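Local structure of biofilm-associated surface protein (Staphylococcus aureus, 7C7U) at residues A47-M61 against Q134-V148. The protein is a cell wall-anchored surface protein that promotes biofilm formation, probably switching to functional amyloid assembly in a manner modulated by calcium. Sequence-based numbering, arbitrary orientation.
Sequences ALNSNIIPFDLHSYM and QYTAKNGKIELDDTV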
ATOM      1  N   ALA A  47      17.742 -24.719  21.146  1.00 36.79           N
ATOM      2  CA  ALA A  47      17.560 -23.485  20.384  1.00 37.44           C
ATOM      3  C   ALA A  47      16.971 -22.391  21.254  1.00 37.79           C
ATOM      4  O   ALA A  47      17.330 -21.216  21.115  1.00 40.87           O
ATOM      5  CB  ALA A  47      16.670 -23.740  19.168  1.00 32.16           C
ATOM      6  N   LEU A  48      16.076 -22.757  22.175  1.00 39.93           N
ATOM      7  CA  LEU A  48      15.420 -21.735  22.985  1.00 41.99           C
ATOM      8  C   LEU A  48      16.340 -21.168  24.052  1.00 44.04           C
ATOM      9  O   LEU A  48      16.134 -20.026  24.486  1.00 40.82           O
ATOM     10  CB  LEU A  48      14.167 -22.298  23.652  1.00 41.31           C
ATOM     11  CG  LEU A  48      12.964 -22.470  22.722  1.00 47.44           C
ATOM     12  CD1 LEU A  48      11.760 -23.044  23.463  1.00 45.78           C
ATOM     13  CD2 LEU A  48      12.629 -21.163  22.090  1.00 39.83           C
ATOM     14  N   ASN A  49      17.356 -21.925  24.464  1.00 42.28           N
ATOM     15  CA  ASN A  49      18.305 -21.468  25.466  1.00 44.18           C
ATOM     16  C   ASN A  49      19.496 -20.733  24.864  1.00 44.74           C
ATOM     17  O   ASN A  49      20.459 -20.446  25.578  1.00 48.54           O
ATOM     18  CB  ASN A  49      18.782 -22.646  26.314  1.00 46.76           C
ATOM     19  CG  ASN A  49      19.296 -22.205  27.674  1.00 55.09           C
ATOM     20  OD1 ASN A  49      20.356 -22.646  28.133  1.00 59.94           O
ATOM     21  ND2 ASN A  49      18.546 -21.318  28.323  1.00 50.77           N
ATOM     22  N   SER A  50      19.460 -20.425  23.572  1.00 41.36           N
ATOM     23  CA  SER A  50      20.472 -19.596  22.942  1.00 38.10           C
ATOM     24  C   SER A  50      19.941 -18.176  22.811  1.00 41.25           C
ATOM     25  O   SER A  50      18.732 -17.958  22.722  1.00 41.50           O
ATOM     26  CB  SER A  50      20.844 -20.150  21.562  1.00 37.34           C
ATOM     27  OG  SER A  50      21.707 -19.272  20.866  1.00 39.07           O
ATOM     28  N   ASN A  51      20.849 -17.205  22.803  1.00 35.19           N
ATOM     29  CA  ASN A  51      20.473 -15.840  22.473  1.00 42.94           C
ATOM     30  C   ASN A  51      20.756 -15.509  21.011  1.00 37.06           C
ATOM     31  O   ASN A  51      20.816 -14.326  20.654  1.00 41.20           O
ATOM     32  CB  ASN A  51      21.180 -14.849  23.398  1.00 40.93           C
ATOM     33  CG  ASN A  51      22.649 -14.689  23.069  1.00 46.81           C
ATOM     34  OD1 ASN A  51      23.388 -15.675  22.963  1.00 49.70           O
ATOM     35  ND2 ASN A  51      23.080 -13.444  22.876  1.00 45.91           N
ATOM     36  N   ILE A  52      20.953 -16.525  20.167  1.00 36.85           N
ATOM     37  CA  ILE A  52      21.232 -16.342  18.744  1.00 37.98           C
ATOM     38  C   ILE A  52      20.216 -17.124  17.923  1.00 34.13           C
ATOM     39  O   ILE A  52      19.971 -18.307  18.183  1.00 37.67           O
ATOM     40  CB  ILE A  52      22.660 -16.778  18.370  1.00 39.83           C
ATOM     41  CG1 ILE A  52      23.679 -15.930  19.130  1.00 43.17           C
ATOM     42  CG2 ILE A  52      22.878 -16.682  16.844  1.00 30.47           C
ATOM     43  CD1 ILE A  52      25.101 -16.087  18.655  1.00 46.74           C
ATOM     44  N   ILE A  53      19.642 -16.465  16.918  1.00 35.37           N
ATOM     45  CA  ILE A  53      18.908 -17.135  15.854  1.00 34.44           C
ATOM     46  C   ILE A  53      19.815 -17.171  14.633  1.00 31.42           C
ATOM     47  O   ILE A  53      20.125 -16.108  14.073  1.00 31.38           O
ATOM     48  CB  ILE A  53      17.580 -16.429  15.537  1.00 33.24           C
ATOM     49  CG1 ILE A  53      16.661 -16.446  16.761  1.00 32.77           C
ATOM     50  CG2 ILE A  53      16.880 -17.101  14.360  1.00 31.88           C
ATOM     51  CD1 ILE A  53      15.421 -15.561  16.579  1.00 32.72           C
ATOM     52  N   PRO A  54      20.282 -18.333  14.198  1.00 35.69           N
ATOM     53  CA  PRO A  54      21.159 -18.393  13.031  1.00 33.46           C
ATOM     54  C   PRO A  54      20.362 -18.408  11.732  1.00 29.47           C
ATOM     55  O   PRO A  54      19.185 -18.778  11.694  1.00 30.81           O
ATOM     56  CB  PRO A  54      21.894 -19.715  13.237  1.00 35.93           C
ATOM     57  CG  PRO A  54      20.848 -20.575  13.848  1.00 35.34           C
ATOM     58  CD  PRO A  54      20.041 -19.670  14.762  1.00 33.60           C
ATOM     59  N   PHE A  55      21.030 -18.003  10.654  1.00 30.71           N
ATOM     60  CA  PHE A  55      20.402 -18.034   9.343  1.00 32.06           C
ATOM     61  C   PHE A  55      21.462 -18.069   8.254  1.00 32.60           C
ATOM     62  O   PHE A  55      22.613 -17.668   8.453  1.00 30.80           O
ATOM     63  CB  PHE A  55      19.463 -16.823   9.125  1.00 26.99           C
ATOM     64  CG  PHE A  55      20.165 -15.483   9.081  1.00 30.62           C
ATOM     65  CD1 PHE A  55      20.369 -14.749  10.251  1.00 30.65           C
ATOM     66  CD2 PHE A  55      20.539 -14.917   7.870  1.00 29.87           C
ATOM     67  CE1 PHE A  55      20.973 -13.502  10.211  1.00 27.72           C
ATOM     68  CE2 PHE A  55      21.147 -13.682   7.815  1.00 32.07           C
ATOM     69  CZ  PHE A  55      21.364 -12.960   8.988  1.00 32.24           C
ATOM     70  N   ASP A  56      21.040 -18.539   7.089  1.00 29.88           N
ATOM     71  CA  ASP A  56      21.721 -18.269   5.835  1.00 33.56           C
ATOM     72  C   ASP A  56      20.817 -17.386   4.994  1.00 31.06           C
ATOM     73  O   ASP A  56      19.605 -17.343   5.192  1.00 33.36           O
ATOM     74  CB  ASP A  56      22.051 -19.559   5.069  1.00 30.85           C
ATOM     75  CG  ASP A  56      22.976 -20.479   5.853  1.00 37.62           C
ATOM     76  OD1 ASP A  56      23.964 -19.989   6.434  1.00 38.93           O
ATOM     77  OD2 ASP A  56      22.693 -21.683   5.913  1.00 43.75           O
ATOM     78  N   LEU A  57      21.416 -16.669   4.054  1.00 28.44           N
ATOM     79  CA  LEU A  57      20.657 -15.853   3.119  1.00 31.34           C
ATOM     80  C   LEU A  57      21.115 -16.229   1.716  1.00 34.60           C
ATOM     81  O   LEU A  57      22.304 -16.119   1.408  1.00 34.00           O
ATOM     82  CB  LEU A  57      20.876 -14.373   3.419  1.00 29.70           C
ATOM     83  CG  LEU A  57      19.947 -13.346   2.772  1.00 39.02           C
ATOM     84  CD1 LEU A  57      18.457 -13.638   3.016  1.00 32.21           C
ATOM     85  CD2 LEU A  57      20.324 -11.981   3.309  1.00 39.26           C
ATOM     86  N   HIS A  58      20.191 -16.705   0.883  1.00 29.21           N
ATOM     87  CA  HIS A  58      20.518 -17.147  -0.466  1.00 33.52           C
ATOM     88  C   HIS A  58      19.949 -16.180  -1.494  1.00 39.20           C
ATOM     89  O   HIS A  58      18.847 -15.642  -1.315  1.00 34.67           O
ATOM     90  CB  HIS A  58      19.968 -18.548  -0.759  1.00 34.18           C
ATOM     91  CG  HIS A  58      20.226 -19.560   0.314  1.00 33.88           C
ATOM     92  ND1 HIS A  58      21.389 -20.301   0.385  1.00 33.88           N
ATOM     93  CD2 HIS A  58      19.443 -19.992   1.331  1.00 31.19           C
ATOM     94  CE1 HIS A  58      21.324 -21.122   1.417  1.00 32.39           C
ATOM     95  NE2 HIS A  58      20.151 -20.957   2.007  1.00 33.06           N
ATOM     96  N   SER A  59      20.673 -15.980  -2.590  1.00 37.57           N
ATOM     97  CA  SER A  59      20.085 -15.202  -3.672  1.00 40.99           C
ATOM     98  C   SER A  59      20.754 -15.543  -4.998  1.00 48.03           C
ATOM     99  O   SER A  59      21.815 -16.170  -5.051  1.00 45.96           O
ATOM    100  CB  SER A  59      20.185 -13.697  -3.396  1.00 44.01           C
ATOM    101  OG  SER A  59      19.545 -12.963  -4.428  1.00 51.52           O
ATOM    102  N   TYR A  60      20.099 -15.114  -6.071  1.00 51.48           N
ATOM    103  CA  TYR A  60      20.625 -15.180  -7.427  1.00 54.32           C
ATOM    104  C   TYR A  60      20.847 -13.752  -7.902  1.00 57.31           C
ATOM    105  O   TYR A  60      19.991 -12.885  -7.679  1.00 56.51           O
ATOM    106  CB  TYR A  60      19.661 -15.912  -8.372  1.00 53.81           C
ATOM    107  CG  TYR A  60      19.883 -17.406  -8.456  1.00 54.22           C
ATOM    108  CD1 TYR A  60      19.407 -18.254  -7.461  1.00 52.68           C
ATOM    109  CD2 TYR A  60      20.573 -17.972  -9.528  1.00 54.96           C
ATOM    110  CE1 TYR A  60      19.610 -19.630  -7.523  1.00 49.80           C
ATOM    111  CE2 TYR A  60      20.780 -19.352  -9.608  1.00 52.79           C
ATOM    112  CZ  TYR A  60      20.301 -20.178  -8.595  1.00 56.99           C
ATOM    113  OH  TYR A  60      20.509 -21.552  -8.656  1.00 52.91           O
ATOM    114  N   MET A  61      22.008 -13.496  -8.509  1.00 58.19           N
ATOM    115  CA  MET A  61      22.325 -12.170  -9.030  1.00 60.95           C
ATOM    116  C   MET A  61      23.004 -12.295 -10.388  1.00 59.29           C
ATOM    117  O   MET A  61      23.787 -13.219 -10.622  1.00 57.14           O
ATOM    118  CB  MET A  61      23.211 -11.367  -8.066  1.00 60.89           C
ATOM    119  CG  MET A  61      24.541 -12.004  -7.737  1.00 59.13           C
ATOM    120  SD  MET A  61      25.667 -10.808  -6.976  1.00 69.61           S
ATOM    121  CE  MET A  61      25.474  -9.406  -8.076  1.00 60.39           C
ATOM    122  N   GLN A 134      24.465 -18.188  -8.261  1.00 50.88           N
ATOM    123  CA  GLN A 134      23.890 -18.482  -6.957  1.00 50.69           C
ATOM    124  C   GLN A 134      24.899 -18.118  -5.878  1.00 48.16           C
ATOM    125  O   GLN A 134      26.063 -18.517  -5.953  1.00 43.90           O
ATOM    126  CB  GLN A 134      23.500 -19.956  -6.844  1.00 49.04           C
ATOM    127  CG  GLN A 134      22.492 -20.273  -5.721  1.00 52.61           C
ATOM    128  CD  GLN A 134      23.031 -20.084  -4.297  1.00 52.37           C
ATOM    129  OE1 GLN A 134      22.437 -19.369  -3.483  1.00 49.83           O
ATOM    130  NE2 GLN A 134      24.155 -20.727  -3.996  1.00 48.98           N
ATOM    131  N   TYR A 135      24.454 -17.346  -4.890  1.00 45.50           N
ATOM    132  CA  TYR A 135      25.297 -16.967  -3.769  1.00 43.12           C
ATOM    133  C   TYR A 135      24.572 -17.223  -2.459  1.00 43.66           C
ATOM    134  O   TYR A 135      23.356 -17.038  -2.360  1.00 41.92           O
ATOM    135  CB  TYR A 135      25.706 -15.497  -3.860  1.00 44.20           C
ATOM    136  CG  TYR A 135      26.654 -15.230  -4.995  1.00 49.47           C
ATOM    137  CD1 TYR A 135      27.913 -15.815  -5.023  1.00 46.99           C
ATOM    138  CD2 TYR A 135      26.289 -14.414  -6.044  1.00 49.95           C
ATOM    139  CE1 TYR A 135      28.786 -15.579  -6.071  1.00 51.73           C
ATOM    140  CE2 TYR A 135      27.151 -14.174  -7.094  1.00 54.60           C
ATOM    141  CZ  TYR A 135      28.396 -14.751  -7.101  1.00 54.14           C
ATOM    142  OH  TYR A 135      29.252 -14.504  -8.147  1.00 61.25           O
ATOM    143  N   THR A 136      25.330 -17.646  -1.457  1.00 41.91           N
ATOM    144  CA  THR A 136      24.817 -17.831  -0.110  1.00 39.30           C
ATOM    145  C   THR A 136      25.693 -17.017   0.819  1.00 41.60           C
ATOM    146  O   THR A 136      26.918 -17.170   0.803  1.00 42.65           O
ATOM    147  CB  THR A 136      24.828 -19.303   0.319  1.00 35.34           C
ATOM    148  OG1 THR A 136      23.963 -20.058  -0.534  1.00 36.55           O
ATOM    149  CG2 THR A 136      24.349 -19.437   1.763  1.00 34.85           C
ATOM    150  N   ALA A 137      25.078 -16.129   1.590  1.00 34.42           N
ATOM    151  CA  ALA A 137      25.733 -15.518   2.737  1.00 35.59           C
ATOM    152  C   ALA A 137      25.521 -16.435   3.932  1.00 34.60           C
ATOM    153  O   ALA A 137      24.380 -16.752   4.286  1.00 32.05           O
ATOM    154  CB  ALA A 137      25.176 -14.119   3.007  1.00 35.66           C
ATOM    155  N   LYS A 138      26.607 -16.896   4.532  1.00 33.82           N
ATOM    156  CA  LYS A 138      26.507 -17.894   5.582  1.00 29.96           C
ATOM    157  C   LYS A 138      26.806 -17.286   6.942  1.00 32.44           C
ATOM    158  O   LYS A 138      27.240 -16.139   7.063  1.00 35.27           O
ATOM    159  CB  LYS A 138      27.456 -19.075   5.323  1.00 38.56           C
ATOM    160  CG  LYS A 138      27.301 -19.729   3.975  1.00 39.74           C
ATOM    161  CD  LYS A 138      28.249 -20.919   3.855  1.00 44.83           C
ATOM    162  CE  LYS A 138      27.955 -21.730   2.604  1.00 51.66           C
ATOM    163  NZ  LYS A 138      29.107 -22.602   2.258  1.00 54.56           N
ATOM    164  N   ASN A 139      26.574 -18.099   7.967  1.00 34.93           N
ATOM    165  CA  ASN A 139      26.876 -17.755   9.349  1.00 38.09           C
ATOM    166  C   ASN A 139      26.132 -16.506   9.794  1.00 36.70           C
ATOM    167  O   ASN A 139      26.669 -15.695  10.551  1.00 35.54           O
ATOM    168  CB  ASN A 139      28.380 -17.579   9.575  1.00 39.79           C
ATOM    169  CG  ASN A 139      28.778 -17.847  11.006  1.00 41.74           C
ATOM    170  OD1 ASN A 139      28.424 -18.876  11.573  1.00 49.73           O
ATOM    171  ND2 ASN A 139      29.500 -16.911  11.606  1.00 45.62           N
ATOM    172  N   GLY A 140      24.917 -16.320   9.288  1.00 35.41           N
ATOM    173  CA  GLY A 140      24.088 -15.226   9.758  1.00 32.55           C
ATOM    174  C   GLY A 140      23.730 -15.441  11.215  1.00 32.73           C
ATOM    175  O   GLY A 140      23.488 -16.568  11.654  1.00 32.49           O
ATOM    176  N   LYS A 141      23.737 -14.343  11.981  1.00 33.80           N
ATOM    177  CA  LYS A 141      23.429 -14.388  13.407  1.00 32.30           C
ATOM    178  C   LYS A 141      22.544 -13.203  13.773  1.00 32.42           C
ATOM    179  O   LYS A 141      22.947 -12.049  13.608  1.00 34.73           O
ATOM    180  CB  LYS A 141      24.706 -14.368  14.256  1.00 34.15           C
ATOM    181  CG  LYS A 141      25.657 -15.525  13.981  1.00 34.81           C
ATOM    182  CD  LYS A 141      26.832 -15.511  14.958  1.00 47.08           C
ATOM    183  CE  LYS A 141      27.845 -16.598  14.609  1.00 48.55           C
ATOM    184  NZ  LYS A 141      29.123 -16.436  15.359  1.00 57.53           N
ATOM    185  N   ILE A 142      21.354 -13.492  14.276  1.00 31.28           N
ATOM    186  CA  ILE A 142      20.511 -12.487  14.925  1.00 35.40           C
ATOM    187  C   ILE A 142      20.806 -12.601  16.410  1.00 33.09           C
ATOM    188  O   ILE A 142      20.460 -13.601  17.039  1.00 35.53           O
ATOM    189  CB  ILE A 142      19.021 -12.707  14.643  1.00 32.47           C
ATOM    190  CG1 ILE A 142      18.740 -12.711  13.150  1.00 28.90           C
ATOM    191  CG2 ILE A 142      18.129 -11.596  15.334  1.00 31.02           C
ATOM    192  CD1 ILE A 142      17.403 -13.370  12.836  1.00 31.79           C
ATOM    193  N   GLU A 143      21.497 -11.609  16.960  1.00 36.66           N
ATOM    194  CA  GLU A 143      21.909 -11.628  18.357  1.00 38.57           C
ATOM    195  C   GLU A 143      20.893 -10.841  19.178  1.00 33.58           C
ATOM    196  O   GLU A 143      20.474  -9.753  18.770  1.00 35.76           O
ATOM    197  CB  GLU A 143      23.317 -11.047  18.513  1.00 37.93           C
ATOM    198  CG  GLU A 143      24.377 -11.819  17.711  1.00 44.16           C
ATOM    199  CD  GLU A 143      25.782 -11.291  17.918  1.00 49.63           C
ATOM    200  OE1 GLU A 143      26.165 -11.059  19.084  1.00 54.14           O
ATOM    201  OE2 GLU A 143      26.499 -11.112  16.908  1.00 52.38           O
ATOM    202  N   LEU A 144      20.489 -11.410  20.311  1.00 36.17           N
ATOM    203  CA  LEU A 144      19.402 -10.911  21.144  1.00 36.10           C
ATOM    204  C   LEU A 144      19.878 -10.641  22.566  1.00 42.46           C
ATOM    205  O   LEU A 144      20.774 -11.320  23.081  1.00 38.17           O
ATOM    206  CB  LEU A 144      18.240 -11.919  21.198  1.00 35.18           C
ATOM    207  CG  LEU A 144      17.722 -12.483  19.874  1.00 35.30           C
ATOM    208  CD1 LEU A 144      16.825 -13.707  20.099  1.00 37.22           C
ATOM    209  CD2 LEU A 144      16.988 -11.386  19.095  1.00 35.62           C
ATOM    210  N   ASP A 145      19.214  -9.684  23.226  1.00 42.09           N
ATOM    211  CA  ASP A 145      19.574  -9.284  24.586  1.00 45.00           C
ATOM    212  C   ASP A 145      19.056 -10.235  25.661  1.00 43.90           C
ATOM    213  O   ASP A 145      19.208  -9.945  26.852  1.00 46.41           O
ATOM    214  CB  ASP A 145      19.076  -7.855  24.864  1.00 40.19           C
ATOM    215  CG  ASP A 145      17.554  -7.738  24.899  1.00 44.80           C
ATOM    216  OD1 ASP A 145      16.848  -8.763  25.005  1.00 41.73           O
ATOM    217  OD2 ASP A 145      17.063  -6.589  24.830  1.00 45.14           O
ATOM    218  N   ASP A 146      18.426 -11.335  25.272  1.00 43.96           N
ATOM    219  CA  ASP A 146      17.968 -12.368  26.191  1.00 39.43           C
ATOM    220  C   ASP A 146      17.879 -13.652  25.381  1.00 45.08           C
ATOM    221  O   ASP A 146      18.083 -13.648  24.162  1.00 41.54           O
ATOM    222  CB  ASP A 146      16.624 -11.994  26.818  1.00 43.91           C
ATOM    223  CG  ASP A 146      16.354 -12.723  28.136  1.00 49.13           C
ATOM    224  OD1 ASP A 146      17.128 -13.630  28.518  1.00 46.60           O
ATOM    225  OD2 ASP A 146      15.346 -12.382  28.790  1.00 52.33           O
ATOM    226  N   THR A 147      17.571 -14.759  26.049  1.00 39.08           N
ATOM    227  CA  THR A 147      17.418 -15.987  25.283  1.00 40.56           C
ATOM    228  C   THR A 147      16.126 -15.973  24.461  1.00 42.32           C
ATOM    229  O   THR A 147      15.177 -15.223  24.739  1.00 41.67           O
ATOM    230  CB  THR A 147      17.437 -17.206  26.188  1.00 41.74           C
ATOM    231  OG1 THR A 147      17.665 -18.363  25.380  1.00 52.45           O
ATOM    232  CG2 THR A 147      16.125 -17.364  26.861  1.00 35.87           C
ATOM    233  N   VAL A 148      16.112 -16.802  23.410  1.00 42.27           N
ATOM    234  CA  VAL A 148      14.922 -16.912  22.566  1.00 40.66           C
ATOM    235  C   VAL A 148      13.737 -17.406  23.389  1.00 41.98           C
ATOM    236  O   VAL A 148      12.612 -16.908  23.250  1.00 40.49           O
ATOM    237  CB  VAL A 148      15.189 -17.836  21.359  1.00 43.41           C
ATOM    238  CG1 VAL A 148      13.928 -17.978  20.513  1.00 42.10           C
ATOM    239  CG2 VAL A 148      16.335 -17.309  20.502  1.00 36.63           C
TER
HETATM  240  O   HOH W   1      25.691 -12.432  21.853  1.00 54.26           O
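F55 lays its ring flat on G140 where strands 52-61 and 134-144 run antiparallel: G140 CA stands 3.5 Å from the F55 ring centroid, 10° off the ring normal. F55 CG sits between its own backbone N and carbonyl carbon (chi1 66°), a torsion that swings the ring across to the partner strand, where CE1 also touches I142 CG1; G140, without a side chain, leaves room for it. On the same buried face I53 is wedged in, its CG2 against I142 CD1 and its CG1 3.9 Å from V148 CG2, while F37 meets the F55 ring and V84 backs I142 and L144. V148 also packs CG1 on L48 CD2, and its N donates to S50 O (2.9 Å).

Between F55 and L57 the register slips by one residue, a beta bulge with exposed K138 and N139 opposite D56; there G140 N bonds only weakly to F55 O. Beyond it, on the other face, H58 ND1 and T136 OG1 share a 2.7 Å hydrogen bond in the imidazole plane, and strands 210-220 and 228-237 pack against this end. M61 CG meets the edge of the Y135 ring, SD lying obliquely in a Met-aromatic contact.

The I52/P54/K141/E143 end of that face is more open: I52 CG2 packs on K141 CB at 3.9 Å, but P54 is exposed, and a water bridges N51 ND2 to E143 OE1. L144 N donates to N51 O, and N51 ND2 returns a bond to L144 O (3.1 Å, 168°). An apolar face of I53, F55, L57 and I142 thus joins neighbouring strands of the mixed sheet, continued by 36-39 and 84-90, while the buried H58 imidazole has both nitrogens bonded, NE2 to D38, which fixes its rotation.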